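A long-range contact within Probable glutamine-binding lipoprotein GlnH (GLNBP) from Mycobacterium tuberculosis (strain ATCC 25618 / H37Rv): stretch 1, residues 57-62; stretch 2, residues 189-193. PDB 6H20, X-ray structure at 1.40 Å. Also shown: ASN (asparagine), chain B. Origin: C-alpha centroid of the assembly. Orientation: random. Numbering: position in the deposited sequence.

Stretch 1, residues 57-62: LDIGSN
Stretch 2, residues 189-193: VNWAD

The contact joins an irregular segment, residues 57-62, to residues 189-193, a short loop leading into a helix that takes in 191-193 and continues beyond. It is small, burying 164 Å² over both sides, and it centres on Gly60, whose CA lies 5.2 Å from Ala192 CA. The one hydrogen bond across it runs from Ala192 N to Gly60 O, at 3.3 Å; its N-H...O angle of 123° makes it weak. Ala192 (phi/psi -61/-31) lies in the first turn of the helix, where backbone NH groups lack acceptors from a preceding turn, so a carbonyl from a distant loop can approach.

Gly60 (-97/6) suits its place because it has no side chain. An ideal CB would point toward the second stretch and fall 2.8 Å from Asn190 CG, a clash; as it is, Gly60 CA packs 4.2 Å from Asn190 CG. Asp58 (-143/-167) shapes the loop before it: with chi1 p (75°) and chi2 near 0°, its OD1 accepts from Gly60 N at 2.9 Å. Asp58 OD2 lies 4.0 Å from Asn190 CB and is hydrogen-bonded elsewhere in the structure.

Asn190 is the N-cap. An extended backbone (-142/167) and chi1 p (65°), chi2 55°, fold its amide back so that Asn190 OD1 accepts from Asp193 N at 3.3 Å. Asp193, chi1 m (-59°), reciprocates: its OD2 accepts from Asn190 N at 3.2 Å, closing a capping box. Ala192 points its CB toward the loop, its short methyl allowing close approach.

Trp191 (-67/-29) starts sideways, and chi1 m (-67°) with chi2 109° carries its indole away from the first stretch. Buried Ser61 (-126/90), chi1 m (-65°), sets OG at the ring edge, 4.3 Å from Trp191 CD1. The bound asparagine also meets this edge, its ND2 2.7 Å from Trp191 NE1.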

# COMPACT_ATOMS: atom_id res chain seq x y z
N LEU A 57 4.98 -4.56 -7.49
CA LEU A 57 5.14 -4.48 -6.04
C LEU A 57 6.64 -4.38 -5.77
O LEU A 57 7.43 -4.16 -6.69
CB LEU A 57 4.46 -5.65 -5.32
CG LEU A 57 4.61 -7.08 -5.84
CD1 LEU A 57 6.06 -7.58 -5.77
CD2 LEU A 57 3.67 -8.01 -5.05
N ASP A 58 7.05 -4.56 -4.52
CA ASP A 58 8.48 -4.50 -4.21
C ASP A 58 8.81 -5.54 -3.15
O ASP A 58 7.98 -6.40 -2.82
CB ASP A 58 8.93 -3.09 -3.82
CG ASP A 58 8.50 -2.70 -2.40
OD1 ASP A 58 7.86 -3.49 -1.68
OD2 ASP A 58 8.83 -1.57 -2.00
N ILE A 59 10.01 -5.43 -2.57
CA ILE A 59 10.35 -6.23 -1.41
C ILE A 59 10.67 -5.37 -0.18
O ILE A 59 11.31 -5.83 0.75
CB ILE A 59 11.43 -7.29 -1.72
CG1 ILE A 59 12.72 -6.64 -2.21
CG2 ILE A 59 10.92 -8.26 -2.77
CD1 ILE A 59 13.86 -7.63 -2.42
N GLY A 60 10.18 -4.13 -0.14
CA GLY A 60 10.47 -3.23 0.96
C GLY A 60 9.43 -3.12 2.05
O GLY A 60 9.60 -2.31 2.97
N SER A 61 8.37 -3.93 2.02
CA SER A 61 7.25 -3.81 2.95
C SER A 61 7.00 -5.16 3.63
O SER A 61 6.21 -5.98 3.15
CB SER A 61 5.98 -3.28 2.24
OG SER A 61 6.18 -1.95 1.77
N ASN A 62 7.67 -5.38 4.77
CA ASN A 62 7.41 -6.58 5.55
C ASN A 62 5.91 -6.70 5.83
O ASN A 62 5.23 -5.70 6.07
CB ASN A 62 8.15 -6.51 6.88
CG ASN A 62 8.10 -7.83 7.62
OD1 ASN A 62 8.11 -8.91 7.01
ND2 ASN A 62 8.01 -7.76 8.94
N VAL A 189 13.78 5.64 -0.57
CA VAL A 189 13.12 4.89 -1.64
C VAL A 189 11.98 4.04 -1.09
O VAL A 189 10.87 4.02 -1.64
CB VAL A 189 14.13 4.04 -2.42
CG1 VAL A 189 13.39 3.18 -3.45
CG2 VAL A 189 15.15 4.91 -3.09
N ASN A 190 12.23 3.30 -0.01
CA ASN A 190 11.22 2.38 0.49
C ASN A 190 11.22 2.37 2.02
O ASN A 190 12.14 2.88 2.67
CB ASN A 190 11.32 0.99 -0.14
CG ASN A 190 12.60 0.28 0.22
OD1 ASN A 190 12.93 0.12 1.39
ND2 ASN A 190 13.34 -0.14 -0.80
N TRP A 191 10.16 1.78 2.58
CA TRP A 191 9.96 1.86 4.03
C TRP A 191 11.01 1.08 4.80
O TRP A 191 11.33 1.45 5.94
CB TRP A 191 8.55 1.41 4.39
CG TRP A 191 7.56 2.39 3.87
CD1 TRP A 191 6.69 2.21 2.83
CD2 TRP A 191 7.38 3.74 4.31
NE1 TRP A 191 5.96 3.35 2.63
CE2 TRP A 191 6.36 4.31 3.51
CE3 TRP A 191 7.96 4.53 5.31
CZ2 TRP A 191 5.93 5.62 3.67
CZ3 TRP A 191 7.54 5.84 5.48
CH2 TRP A 191 6.52 6.37 4.65
N ALA A 192 11.58 0.02 4.21
CA ALA A 192 12.65 -0.69 4.89
C ALA A 192 13.84 0.23 5.13
O ALA A 192 14.56 0.06 6.13
CB ALA A 192 13.07 -1.91 4.07
N ASP A 193 14.05 1.21 4.24
CA ASP A 193 15.15 2.16 4.41
C ASP A 193 14.92 3.05 5.62
O ASP A 193 15.88 3.44 6.29
CB ASP A 193 15.30 3.00 3.14
CG ASP A 193 15.59 2.16 1.92
OD1 ASP A 193 16.22 1.09 2.05
OD2 ASP A 193 15.19 2.58 0.81
N ASN B . -0.35 3.68 1.34
CA ASN B . 0.55 4.82 1.18
C ASN B . 0.53 5.28 -0.26
O ASN B . 1.39 6.09 -0.68
CB ASN B . 1.97 4.46 1.62
CG ASN B . 2.63 3.46 0.70
OD1 ASN B . 1.98 2.77 -0.08
ND2 ASN B . 3.94 3.39 0.77
OXT ASN B . -0.36 4.83 -1.02